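Local atomic coordinates of glycinin A3B4 subunit (PDB entry 2D5F), a protein that probably serves as a soybean seed storage protein, an 11S globulin subunit of the cupin family that assembles into hexamers and holds reserves for the seedling. Residues I78-P83 against P127-W132; Q67-V72 against L123-G128; K113-N118 against M329-N334; Y62-Q67 against F152-D157. All coordinates share one frame; numbering follows the deposited sequence.

Contact 1: residues I78-P83 against P127-W132. With CO3 (carbonate ion), chain E.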
loop_
_atom_site.group_PDB
_atom_site.type_symbol
_atom_site.label_atom_id
_atom_site.label_comp_id
_atom_site.label_asym_id
_atom_site.label_seq_id
_atom_site.Cartn_x
_atom_site.Cartn_y
_atom_site.Cartn_z
ATOM N N ILE B 78 17.909 8.185 25.225
ATOM C CA ILE B 78 16.653 7.489 25.411
ATOM C C ILE B 78 16.842 6.073 24.887
ATOM O O ILE B 78 17.511 5.859 23.875
ATOM C CB ILE B 78 15.506 8.174 24.635
ATOM C CG1 ILE B 78 14.218 7.351 24.777
ATOM C CG2 ILE B 78 15.902 8.344 23.167
ATOM C CD1 ILE B 78 12.970 8.039 24.228
ATOM N N GLY B 79 16.266 5.108 25.590
ATOM C CA GLY B 79 16.370 3.731 25.165
ATOM C C GLY B 79 14.998 3.091 25.168
ATOM O O GLY B 79 14.206 3.329 26.076
ATOM N N PHE B 80 14.706 2.298 24.141
ATOM C CA PHE B 80 13.424 1.617 24.060
ATOM C C PHE B 80 13.625 0.121 24.208
ATOM O O PHE B 80 14.738 -0.384 24.064
ATOM C CB PHE B 80 12.750 1.854 22.708
ATOM C CG PHE B 80 12.511 3.295 22.381
ATOM C CD1 PHE B 80 13.532 4.078 21.861
ATOM C CD2 PHE B 80 11.248 3.853 22.538
ATOM C CE1 PHE B 80 13.296 5.393 21.495
ATOM C CE2 PHE B 80 11.002 5.167 22.175
ATOM C CZ PHE B 80 12.026 5.940 21.652
ATOM N N ALA B 81 12.538 -0.586 24.491
ATOM C CA ALA B 81 12.578 -2.036 24.609
ATOM C C ALA B 81 11.620 -2.610 23.557
ATOM O O ALA B 81 10.446 -2.822 23.834
ATOM C CB ALA B 81 12.150 -2.482 26.017
ATOM N N PHE B 82 12.127 -2.834 22.346
ATOM C CA PHE B 82 11.311 -3.397 21.276
ATOM C C PHE B 82 11.202 -4.892 21.519
ATOM O O PHE B 82 12.210 -5.590 21.631
ATOM C CB PHE B 82 11.936 -3.101 19.911
ATOM C CG PHE B 82 11.691 -1.698 19.433
ATOM C CD1 PHE B 82 12.408 -0.630 19.962
ATOM C CD2 PHE B 82 10.705 -1.438 18.485
ATOM C CE1 PHE B 82 12.145 0.684 19.553
ATOM C CE2 PHE B 82 10.433 -0.130 18.068
ATOM C CZ PHE B 82 11.158 0.932 18.606
ATOM N N PRO B 83 9.971 -5.406 21.591
ATOM C CA PRO B 83 9.734 -6.831 21.844
ATOM C C PRO B 83 10.356 -7.808 20.855
ATOM O O PRO B 83 10.182 -7.677 19.648
ATOM C CB PRO B 83 8.211 -6.924 21.869
ATOM C CG PRO B 83 7.808 -5.893 20.826
ATOM C CD PRO B 83 8.724 -4.727 21.177
ATOM N N PRO B 127 3.232 3.269 20.755
ATOM C CA PRO B 127 2.272 2.770 21.744
ATOM C C PRO B 127 2.736 1.422 22.298
ATOM O O PRO B 127 3.209 0.560 21.549
ATOM C CB PRO B 127 0.976 2.634 20.942
ATOM C CG PRO B 127 1.141 3.638 19.829
ATOM C CD PRO B 127 2.583 3.476 19.446
ATOM N N GLY B 128 2.619 1.264 23.613
ATOM C CA GLY B 128 2.978 0.017 24.264
ATOM C C GLY B 128 4.451 -0.310 24.376
ATOM O O GLY B 128 4.808 -1.287 25.023
ATOM N N VAL B 129 5.307 0.492 23.753
ATOM C CA VAL B 129 6.743 0.243 23.803
ATOM C C VAL B 129 7.385 0.935 25.010
ATOM O O VAL B 129 7.268 2.157 25.175
ATOM C CB VAL B 129 7.446 0.742 22.519
ATOM C CG1 VAL B 129 8.951 0.574 22.652
ATOM C CG2 VAL B 129 6.925 -0.031 21.302
ATOM N N PRO B 130 8.070 0.159 25.869
ATOM C CA PRO B 130 8.729 0.717 27.058
ATOM C C PRO B 130 9.881 1.640 26.667
ATOM O O PRO B 130 10.584 1.383 25.689
ATOM C CB PRO B 130 9.256 -0.519 27.787
ATOM C CG PRO B 130 8.417 -1.655 27.248
ATOM C CD PRO B 130 8.268 -1.298 25.799
ATOM N N TYR B 131 10.075 2.711 27.427
ATOM C CA TYR B 131 11.182 3.618 27.160
ATOM C C TYR B 131 11.647 4.255 28.461
ATOM O O TYR B 131 10.869 4.383 29.413
ATOM C CB TYR B 131 10.780 4.731 26.184
ATOM C CG TYR B 131 10.055 5.885 26.839
ATOM C CD1 TYR B 131 8.715 5.773 27.207
ATOM C CD2 TYR B 131 10.719 7.083 27.120
ATOM C CE1 TYR B 131 8.052 6.824 27.838
ATOM C CE2 TYR B 131 10.061 8.143 27.757
ATOM C CZ TYR B 131 8.732 8.004 28.108
ATOM O OH TYR B 131 8.071 9.042 28.713
ATOM N N TRP B 132 12.924 4.638 28.486
ATOM C CA TRP B 132 13.538 5.301 29.633
ATOM C C TRP B 132 14.466 6.378 29.080
ATOM O O TRP B 132 14.956 6.264 27.955
ATOM C CB TRP B 132 14.348 4.316 30.486
ATOM C CG TRP B 132 15.425 3.584 29.737
ATOM C CD1 TRP B 132 15.315 2.368 29.122
ATOM C CD2 TRP B 132 16.754 4.048 29.473
ATOM N NE1 TRP B 132 16.491 2.049 28.485
ATOM C CE2 TRP B 132 17.390 3.063 28.680
ATOM C CE3 TRP B 132 17.470 5.202 29.822
ATOM C CZ2 TRP B 132 18.714 3.194 28.232
ATOM C CZ3 TRP B 132 18.791 5.333 29.375
ATOM C CH2 TRP B 132 19.394 4.334 28.586
HETATM C C CO3 E . 10.935 11.865 29.124
HETATM O O1 CO3 E . 11.665 11.175 29.904
HETATM O O2 CO3 E . 9.756 11.453 28.845
HETATM O O3 CO3 E . 11.392 12.964 28.628
HETATM O O HOH W 1 16.749 0.067 26.371
#
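Gly79 lies beneath the indole of Trp132 in a short antiparallel ladder of the cupin beta-barrel, where strand 75-80 pairs with the start of strand 131-135. Trp132 CG sits between its backbone N and carbonyl carbon (chi1 57°), and the indole folds back over the neighbouring strand. Gly79 CA makes a CH-pi contact 4.0 Å from the centroid of the five-membered ring. A side chain would not fit here, since a CB built on residue 79 would come within 2.6 Å of Trp132 CZ2. Two backbone bonds join the same pair, Gly79 N to Trp132 O at 2.9 Å and Trp132 N to Gly79 O. An alanine in place of Trp132 would take away the indole and would probably open a gap over Gly79 and leave a water without its NE1 donor. That water also donates to Phe80 O. On the other face, the Phe80 ring spans two bumps, its CD2 meeting Tyr131 CB at 3.8 Å and Val129 CG1 slightly farther off. Val129 CG1 is a knob that reaches Ala81 O as well and lies over one face of the Phe82 ring. Beyond the ladder Ala81 CB rests against Pro130 CB, and Trp384 of a second subunit packs on Pro130. Tyr131 turns its ring past Ile78 CD1 toward a pocket completed by Arg50, His58 and Thr133. There Tyr131 OH donates to carbonate O2 at 2.9 Å, the oxygen lying at the ring edge and in its plane.

Contact 2: residues Q67-V72 against L123-G128; sequences QMIIVV and LVIPPG
Gln67 and Ile125 open this antiparallel ladder with a pair of backbone bonds, Gln67 N to Ile125 O at 3.1 Å and Ile125 N back to Gln67 O. Their side chains leave the sheet on the same face, where Gln67 CB lies 3.9 Å from Ile125 CG1. The amide end of Gln67 goes elsewhere, its OE1 accepting from Arg50 and Ser145. Met68 follows on the opposite face in a non-hydrogen-bonded pair with Val124, and its CE reaches Val124 CG2 only at 4.4 Å. Leu362, on helix 362-365, packs against both of these side chains. Ile69 returns to the face of Gln67 and forms the next hydrogen-bonded pair. Its N donates to Leu123 O at 2.7 Å, almost perfectly straight at 178°, and Leu123 N donates back to Ile69 O. Ile69 CG1 stands anti to the carbonyl carbon (chi1 -49°), and the side chain crosses that of Ile125 obliquely, CD1 meeting Ile125 CG1 at 3.8 Å. Farther on, Val71 CG2 touches Leu123 CD1 at 4.2 Å. Strands 67-73 and 121-125 are neighbours in one of the two sheets of the N-terminal cupin barrel. Backbone bonds supply all the polar links across this contact, while the side-chain contacts between the strands are made by carbon atoms, and the buried Gln67 OE1 finds its partners in Arg50 and Ser145, outside strand 121-125.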
loop_
_atom_site.group_PDB
_atom_site.type_symbol
_atom_site.label_atom_id
_atom_site.label_comp_id
_atom_site.label_asym_id
_atom_site.label_seq_id
_atom_site.Cartn_x
_atom_site.Cartn_y
_atom_site.Cartn_z
ATOM N N GLN B 67 3.463 9.175 21.700
ATOM C CA GLN B 67 3.825 10.455 22.295
ATOM C C GLN B 67 4.828 11.087 21.346
ATOM O O GLN B 67 5.670 10.394 20.769
ATOM C CB GLN B 67 4.519 10.283 23.652
ATOM C CG GLN B 67 3.677 9.710 24.772
ATOM C CD GLN B 67 4.471 9.571 26.065
ATOM O OE1 GLN B 67 4.989 10.554 26.597
ATOM N NE2 GLN B 67 4.574 8.346 26.569
ATOM N N MET B 68 4.717 12.393 21.161
ATOM C CA MET B 68 5.674 13.116 20.337
ATOM C C MET B 68 6.273 14.115 21.313
ATOM O O MET B 68 5.564 14.944 21.870
ATOM C CB MET B 68 5.000 13.838 19.185
ATOM C CG MET B 68 5.985 14.655 18.371
ATOM S SD MET B 68 5.277 15.248 16.846
ATOM C CE MET B 68 5.848 13.981 15.742
ATOM N N ILE B 69 7.577 14.015 21.530
ATOM C CA ILE B 69 8.260 14.874 22.484
ATOM C C ILE B 69 9.281 15.804 21.841
ATOM O O ILE B 69 10.013 15.409 20.932
ATOM C CB ILE B 69 9.004 14.017 23.517
ATOM C CG1 ILE B 69 8.069 12.936 24.060
ATOM C CG2 ILE B 69 9.524 14.887 24.656
ATOM C CD1 ILE B 69 8.782 11.861 24.852
ATOM N N ILE B 70 9.315 17.047 22.302
ATOM C CA ILE B 70 10.306 17.983 21.806
ATOM C C ILE B 70 11.177 18.347 23.002
ATOM O O ILE B 70 10.672 18.716 24.061
ATOM C CB ILE B 70 9.688 19.267 21.194
ATOM C CG1 ILE B 70 10.822 20.145 20.648
ATOM C CG2 ILE B 70 8.855 20.018 22.222
ATOM C CD1 ILE B 70 10.371 21.327 19.831
ATOM N N VAL B 71 12.483 18.187 22.839
ATOM C CA VAL B 71 13.432 18.503 23.894
ATOM C C VAL B 71 13.743 19.976 23.751
ATOM O O VAL B 71 14.324 20.386 22.750
ATOM C CB VAL B 71 14.743 17.709 23.733
ATOM C CG1 VAL B 71 15.689 18.035 24.871
ATOM C CG2 VAL B 71 14.452 16.225 23.695
ATOM N N VAL B 72 13.357 20.775 24.740
ATOM C CA VAL B 72 13.605 22.205 24.670
ATOM C C VAL B 72 14.843 22.655 25.443
ATOM O O VAL B 72 15.216 23.821 25.375
ATOM C CB VAL B 72 12.376 23.018 25.151
ATOM C CG1 VAL B 72 11.146 22.640 24.320
ATOM C CG2 VAL B 72 12.126 22.780 26.632
ATOM N N LEU B 123 11.294 13.483 19.706
ATOM C CA LEU B 123 11.388 12.051 19.966
ATOM C C LEU B 123 9.977 11.502 19.821
ATOM O O LEU B 123 9.002 12.200 20.108
ATOM C CB LEU B 123 11.888 11.785 21.396
ATOM C CG LEU B 123 13.083 12.584 21.938
ATOM C CD1 LEU B 123 13.310 12.223 23.403
ATOM C CD2 LEU B 123 14.325 12.290 21.119
ATOM N N VAL B 124 9.861 10.256 19.382
ATOM C CA VAL B 124 8.552 9.635 19.221
ATOM C C VAL B 124 8.511 8.333 20.003
ATOM O O VAL B 124 9.388 7.487 19.837
ATOM C CB VAL B 124 8.264 9.328 17.729
ATOM C CG1 VAL B 124 6.894 8.696 17.580
ATOM C CG2 VAL B 124 8.362 10.605 16.906
ATOM N N ILE B 125 7.507 8.174 20.861
ATOM C CA ILE B 125 7.363 6.945 21.644
ATOM C C ILE B 125 6.217 6.112 21.065
ATOM O O ILE B 125 5.076 6.565 21.039
ATOM C CB ILE B 125 7.004 7.221 23.117
ATOM C CG1 ILE B 125 7.919 8.301 23.715
ATOM C CG2 ILE B 125 7.100 5.921 23.911
ATOM C CD1 ILE B 125 9.393 7.969 23.670
ATOM N N PRO B 126 6.503 4.887 20.588
ATOM C CA PRO B 126 5.444 4.040 20.024
ATOM C C PRO B 126 4.498 3.528 21.112
ATOM O O PRO B 126 4.897 3.361 22.267
ATOM C CB PRO B 126 6.215 2.887 19.383
ATOM C CG PRO B 126 7.565 3.473 19.086
ATOM C CD PRO B 126 7.832 4.308 20.321
ATOM N N PRO B 127 3.232 3.269 20.755
ATOM C CA PRO B 127 2.272 2.770 21.744
ATOM C C PRO B 127 2.736 1.422 22.298
ATOM O O PRO B 127 3.209 0.560 21.549
ATOM C CB PRO B 127 0.976 2.634 20.942
ATOM C CG PRO B 127 1.141 3.638 19.829
ATOM C CD PRO B 127 2.583 3.476 19.446
ATOM N N GLY B 128 2.619 1.264 23.613
ATOM C CA GLY B 128 2.978 0.017 24.264
ATOM C C GLY B 128 4.451 -0.310 24.376
ATOM O O GLY B 128 4.808 -1.287 25.023
#

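Contact 3: residues K113-N118 against M329-N334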
loop_
_atom_site.group_PDB
_atom_site.type_symbol
_atom_site.label_atom_id
_atom_site.label_comp_id
_atom_site.label_asym_id
_atom_site.label_seq_id
_atom_site.Cartn_x
_atom_site.Cartn_y
_atom_site.Cartn_z
ATOM N N LYS B 113 19.882 -0.676 21.273
ATOM C CA LYS B 113 20.470 0.594 20.876
ATOM C C LYS B 113 20.152 1.778 21.784
ATOM O O LYS B 113 19.019 1.950 22.238
ATOM C CB LYS B 113 20.047 0.927 19.444
ATOM C CG LYS B 113 20.656 2.219 18.902
ATOM C CD LYS B 113 20.194 2.494 17.478
ATOM C CE LYS B 113 20.843 3.757 16.926
ATOM N NZ LYS B 113 20.580 3.904 15.468
ATOM N N ILE B 114 21.169 2.593 22.046
ATOM C CA ILE B 114 21.008 3.787 22.861
ATOM C C ILE B 114 20.974 4.954 21.891
ATOM O O ILE B 114 21.875 5.108 21.069
ATOM C CB ILE B 114 22.191 3.991 23.841
ATOM C CG1 ILE B 114 22.257 2.820 24.826
ATOM C CG2 ILE B 114 22.033 5.312 24.591
ATOM C CD1 ILE B 114 20.965 2.587 25.595
ATOM N N ARG B 115 19.927 5.765 21.974
ATOM C CA ARG B 115 19.798 6.903 21.083
ATOM C C ARG B 115 20.027 8.191 21.855
ATOM O O ARG B 115 19.484 8.381 22.943
ATOM C CB ARG B 115 18.409 6.919 20.435
ATOM C CG ARG B 115 18.053 5.643 19.659
ATOM C CD ARG B 115 16.803 4.997 20.248
ATOM N NE ARG B 115 16.436 3.727 19.615
ATOM C CZ ARG B 115 15.848 3.611 18.428
ATOM N NH1 ARG B 115 15.559 2.409 17.950
ATOM N NH2 ARG B 115 15.542 4.689 17.723
ATOM N N HIS B 116 20.840 9.072 21.288
ATOM C CA HIS B 116 21.149 10.346 21.913
ATOM C C HIS B 116 20.264 11.447 21.357
ATOM O O HIS B 116 19.879 11.409 20.190
ATOM C CB HIS B 116 22.617 10.697 21.667
ATOM C CG HIS B 116 23.576 9.767 22.337
ATOM N ND1 HIS B 116 24.024 9.963 23.625
ATOM C CD2 HIS B 116 24.139 8.610 21.914
ATOM C CE1 HIS B 116 24.822 8.966 23.967
ATOM N NE2 HIS B 116 24.907 8.132 22.947
ATOM N N PHE B 117 19.937 12.423 22.198
ATOM C CA PHE B 117 19.120 13.543 21.769
ATOM C C PHE B 117 19.663 14.842 22.337
ATOM O O PHE B 117 20.377 14.846 23.347
ATOM C CB PHE B 117 17.652 13.365 22.192
ATOM C CG PHE B 117 17.445 13.257 23.680
ATOM C CD1 PHE B 117 17.261 12.013 24.282
ATOM C CD2 PHE B 117 17.421 14.400 24.477
ATOM C CE1 PHE B 117 17.056 11.908 25.657
ATOM C CE2 PHE B 117 17.219 14.307 25.850
ATOM C CZ PHE B 117 17.035 13.055 26.441
ATOM N N ASN B 118 19.317 15.939 21.676
ATOM C CA ASN B 118 19.741 17.270 22.081
ATOM C C ASN B 118 18.550 18.211 21.959
ATOM O O ASN B 118 17.530 17.864 21.353
ATOM C CB ASN B 118 20.865 17.769 21.169
ATOM C CG ASN B 118 22.126 16.950 21.303
ATOM O OD1 ASN B 118 22.761 16.942 22.354
ATOM N ND2 ASN B 118 22.498 16.251 20.235
ATOM N N MET B 329 13.837 1.072 14.218
ATOM C CA MET B 329 12.876 2.109 13.816
ATOM C C MET B 329 13.428 3.479 14.247
ATOM O O MET B 329 13.679 3.698 15.435
ATOM C CB MET B 329 11.530 1.818 14.522
ATOM C CG MET B 329 10.338 2.730 14.202
ATOM S SD MET B 329 8.817 2.351 15.206
ATOM C CE MET B 329 7.824 1.424 14.028
ATOM N N LYS B 330 13.643 4.382 13.289
ATOM C CA LYS B 330 14.163 5.718 13.601
ATOM C C LYS B 330 13.090 6.440 14.390
ATOM O O LYS B 330 11.972 6.614 13.905
ATOM C CB LYS B 330 14.462 6.498 12.323
ATOM C CG LYS B 330 15.178 7.826 12.553
ATOM C CD LYS B 330 15.263 8.615 11.255
ATOM C CE LYS B 330 16.509 9.495 11.182
ATOM N NZ LYS B 330 16.530 10.587 12.182
ATOM N N LEU B 331 13.425 6.883 15.598
ATOM C CA LEU B 331 12.435 7.534 16.435
ATOM C C LEU B 331 12.808 8.899 16.982
ATOM O O LEU B 331 12.306 9.322 18.031
ATOM C CB LEU B 331 12.052 6.601 17.584
ATOM C CG LEU B 331 11.237 5.376 17.162
ATOM C CD1 LEU B 331 11.062 4.436 18.344
ATOM C CD2 LEU B 331 9.887 5.829 16.635
ATOM N N HIS B 332 13.680 9.598 16.271
ATOM C CA HIS B 332 14.073 10.928 16.696
ATOM C C HIS B 332 14.636 11.699 15.513
ATOM O O HIS B 332 15.259 11.127 14.615
ATOM C CB HIS B 332 15.074 10.835 17.858
ATOM C CG HIS B 332 16.471 11.230 17.500
ATOM N ND1 HIS B 332 17.090 12.330 18.051
ATOM C CD2 HIS B 332 17.363 10.681 16.644
ATOM C CE1 HIS B 332 18.305 12.445 17.547
ATOM N NE2 HIS B 332 18.496 11.458 16.691
ATOM N N GLU B 333 14.390 13.002 15.511
ATOM C CA GLU B 333 14.833 13.869 14.436
ATOM C C GLU B 333 14.934 15.296 14.965
ATOM O O GLU B 333 14.104 15.718 15.772
ATOM C CB GLU B 333 13.799 13.835 13.304
ATOM C CG GLU B 333 14.266 14.428 11.988
ATOM C CD GLU B 333 15.281 13.537 11.295
ATOM O OE1 GLU B 333 15.011 12.323 11.183
ATOM O OE2 GLU B 333 16.338 14.043 10.863
ATOM N N ASN B 334 15.942 16.040 14.525
ATOM C CA ASN B 334 16.045 17.422 14.961
ATOM C C ASN B 334 14.992 18.188 14.178
ATOM O O ASN B 334 14.785 17.919 12.996
ATOM C CB ASN B 334 17.405 18.031 14.639
ATOM C CG ASN B 334 17.479 19.492 15.040
ATOM O OD1 ASN B 334 17.711 19.816 16.210
ATOM N ND2 ASN B 334 17.245 20.385 14.080
#
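Arg115 directs the edge of its guanidinium at the backbone of Met329, with Met329 O lying close to the plane of the group. NH2 makes the main bond to that oxygen at 3.1 Å, and NH1 adds a weak one at 3.4 Å, so one carbonyl takes two N-H groups from the same side chain. The arginine chain is bent at its second torsion (chi2 120°), which turns CD away from the extended course. NH2 also passes 4.0 Å from Leu331 CB. Strand 107-118 belongs to one sheet of the N-terminal cupin barrel and strand 332-334 edges the other; no backbone bond joins the two segments, and side chains reach across to backbone carbonyls. The nearest CA atoms, those of Phe117 and His332, are 7.6 Å apart. His332 points its side chain toward the facing strand, and its CE1 comes to 3.2 Å from His116 O. Phe117 CB lies near His332 ND1, while the phenyl ring heads away from it. The His116 imidazole likewise turns from this contact and is hydrogen-bonded through NE2 to Ser248 OG. On the far side of segment 329-334, Lys330 NZ folds back to donate to His332 O at 2.8 Å and forms a salt bridge with Glu333, whose other carboxylate oxygen is paired with Arg340.

Contact 4: residues Y62-Q67 against F152-D157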
loop_
_atom_site.group_PDB
_atom_site.type_symbol
_atom_site.label_atom_id
_atom_site.label_comp_id
_atom_site.label_asym_id
_atom_site.label_seq_id
_atom_site.Cartn_x
_atom_site.Cartn_y
_atom_site.Cartn_z
ATOM N N TYR B 62 5.541 2.736 29.723
ATOM C CA TYR B 62 4.899 2.712 28.413
ATOM C C TYR B 62 3.445 3.171 28.545
ATOM O O TYR B 62 2.853 3.090 29.625
ATOM C CB TYR B 62 4.955 1.314 27.788
ATOM C CG TYR B 62 4.246 0.234 28.574
ATOM C CD1 TYR B 62 4.893 -0.441 29.609
ATOM C CD2 TYR B 62 2.926 -0.121 28.280
ATOM C CE1 TYR B 62 4.245 -1.451 30.331
ATOM C CE2 TYR B 62 2.269 -1.120 28.996
ATOM C CZ TYR B 62 2.937 -1.783 30.021
ATOM O OH TYR B 62 2.296 -2.769 30.734
ATOM N N SER B 63 2.890 3.679 27.448
ATOM C CA SER B 63 1.509 4.151 27.407
ATOM C C SER B 63 0.850 3.594 26.141
ATOM O O SER B 63 1.527 3.333 25.143
ATOM C CB SER B 63 1.462 5.681 27.400
ATOM O OG SER B 63 1.966 6.208 28.618
ATOM N N PRO B 64 -0.479 3.414 26.165
ATOM C CA PRO B 64 -1.245 2.876 25.032
ATOM C C PRO B 64 -1.563 3.828 23.879
ATOM O O PRO B 64 -2.586 3.679 23.214
ATOM C CB PRO B 64 -2.505 2.343 25.704
ATOM C CG PRO B 64 -2.748 3.371 26.763
ATOM C CD PRO B 64 -1.351 3.617 27.336
ATOM N N TYR B 65 -0.692 4.803 23.643
ATOM C CA TYR B 65 -0.878 5.750 22.545
ATOM C C TYR B 65 0.485 6.341 22.243
ATOM O O TYR B 65 1.396 6.249 23.054
ATOM C CB TYR B 65 -1.867 6.867 22.925
ATOM C CG TYR B 65 -1.704 7.373 24.344
ATOM C CD1 TYR B 65 -2.512 6.885 25.376
ATOM C CD2 TYR B 65 -0.715 8.303 24.664
ATOM C CE1 TYR B 65 -2.338 7.308 26.694
ATOM C CE2 TYR B 65 -0.529 8.732 25.977
ATOM C CZ TYR B 65 -1.343 8.228 26.988
ATOM O OH TYR B 65 -1.146 8.634 28.292
ATOM N N PRO B 66 0.660 6.924 21.056
ATOM C CA PRO B 66 1.992 7.476 20.823
ATOM C C PRO B 66 2.197 8.822 21.503
ATOM O O PRO B 66 1.238 9.494 21.883
ATOM C CB PRO B 66 2.078 7.556 19.299
ATOM C CG PRO B 66 0.679 7.721 18.869
ATOM C CD PRO B 66 -0.119 6.847 19.808
ATOM N N GLN B 67 3.463 9.175 21.700
ATOM C CA GLN B 67 3.825 10.455 22.295
ATOM C C GLN B 67 4.828 11.087 21.346
ATOM O O GLN B 67 5.670 10.394 20.769
ATOM C CB GLN B 67 4.519 10.283 23.652
ATOM C CG GLN B 67 3.677 9.710 24.772
ATOM C CD GLN B 67 4.471 9.571 26.065
ATOM O OE1 GLN B 67 4.989 10.554 26.597
ATOM N NE2 GLN B 67 4.574 8.346 26.569
ATOM N N PHE B 152 -6.085 6.512 17.136
ATOM C CA PHE B 152 -6.836 5.313 16.787
ATOM C C PHE B 152 -6.297 4.044 17.451
ATOM O O PHE B 152 -7.064 3.140 17.766
ATOM C CB PHE B 152 -6.818 5.134 15.264
ATOM C CG PHE B 152 -7.809 4.130 14.755
ATOM C CD1 PHE B 152 -9.172 4.415 14.757
ATOM C CD2 PHE B 152 -7.380 2.905 14.250
ATOM C CE1 PHE B 152 -10.100 3.494 14.264
ATOM C CE2 PHE B 152 -8.301 1.976 13.754
ATOM C CZ PHE B 152 -9.662 2.274 13.760
ATOM N N ASN B 153 -4.983 3.982 17.661
ATOM C CA ASN B 153 -4.338 2.814 18.271
ATOM C C ASN B 153 -4.672 2.607 19.754
ATOM O O ASN B 153 -4.418 1.534 20.302
ATOM C CB ASN B 153 -2.811 2.903 18.128
ATOM C CG ASN B 153 -2.339 2.748 16.689
ATOM O OD1 ASN B 153 -2.651 1.755 16.023
ATOM N ND2 ASN B 153 -1.574 3.726 16.205
ATOM N N ASN B 154 -5.217 3.633 20.401
ATOM C CA ASN B 154 -5.574 3.535 21.816
ATOM C C ASN B 154 -6.968 2.932 21.897
ATOM O O ASN B 154 -7.960 3.600 21.622
ATOM C CB ASN B 154 -5.546 4.922 22.475
ATOM C CG ASN B 154 -5.968 4.887 23.940
ATOM O OD1 ASN B 154 -6.139 3.817 24.532
ATOM N ND2 ASN B 154 -6.135 6.059 24.528
ATOM N N GLN B 155 -7.032 1.659 22.269
ATOM C CA GLN B 155 -8.303 0.955 22.350
ATOM C C GLN B 155 -8.930 0.950 23.736
ATOM O O GLN B 155 -9.919 0.259 23.968
ATOM C CB GLN B 155 -8.121 -0.479 21.837
ATOM C CG GLN B 155 -7.509 -0.524 20.438
ATOM C CD GLN B 155 -7.544 -1.900 19.788
ATOM O OE1 GLN B 155 -7.284 -2.025 18.596
ATOM N NE2 GLN B 155 -7.854 -2.931 20.560
ATOM N N LEU B 156 -8.370 1.731 24.653
ATOM C CA LEU B 156 -8.901 1.803 26.015
ATOM C C LEU B 156 -9.962 2.904 26.081
ATOM O O LEU B 156 -11.122 2.679 25.729
ATOM C CB LEU B 156 -7.747 2.053 26.993
ATOM C CG LEU B 156 -6.736 0.890 26.997
ATOM C CD1 LEU B 156 -5.568 1.186 27.915
ATOM C CD2 LEU B 156 -7.458 -0.392 27.447
ATOM N N ASP B 157 -9.583 4.085 26.553
ATOM C CA ASP B 157 -10.498 5.221 26.578
ATOM C C ASP B 157 -9.653 6.481 26.511
ATOM O O ASP B 157 -8.432 6.395 26.453
ATOM C CB ASP B 157 -11.417 5.215 27.807
ATOM C CG ASP B 157 -10.670 5.054 29.103
ATOM O OD1 ASP B 157 -11.103 4.208 29.913
ATOM O OD2 ASP B 157 -9.671 5.766 29.318
#
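Asn154 leans against Pro64 and Tyr65 where two irregular loops of the N-terminal cupin domain meet, and its side chain closes an Asx turn. CB lies 3.3 Å from Pro64 O and also touches Tyr65 CB. CG stands anti to the backbone N (chi1 178°) and still lies within 3.7 Å of Pro64 O. At the tip the amide splits its roles. OD1 accepts from Leu156 N at 3.1 Å, the donor lying above the carbonyl plane, and so forms the turn. ND2 passes 3.8 Å from Tyr65 CD1, with ring and amide planes 48° apart, while donating to Thr149 O and weakly to Asp157 O. An alanine here would probably leave Leu156 N without its acceptor and Thr149 O without its donor, setting the turn free to shift. Pro64 O, buried beside the asparagine, has no hydrogen-bond partner; Asn154 CA makes a CA-H...O contact to it. Tyr65 runs alongside Asn154 and ties its OH to Arg161 N. At the end of the Asx turn, Leu156 CD1 meets Pro64 CG at 3.7 Å, the two side chains crossing at about a right angle.

The four contacts tie together the N-terminal cupin barrel. Contacts 1 and 2 lie on different sheets, with centres 11 Å apart, and Ile125 joins them: its CD1 is 3.6 Å from both Phe80 CE2 and Ile78 CD1. Both border the carbonate pocket, contact 1 through Tyr131 and contact 2 through Ile69, whose side chain is about 4 Å from the ion. Contact 3 extends the sheet of contact 2, with Val124 N 2.9 Å from Leu331 O, and reaches contact 1 through Arg115. Contact 4 shares Gln67 with contact 2 and approaches the loop common to contacts 1 and 2 at Ser63 O and Gly128 N, 2.8 Å apart. Contacts 3 and 4 do not touch; their centres are 21 Å apart.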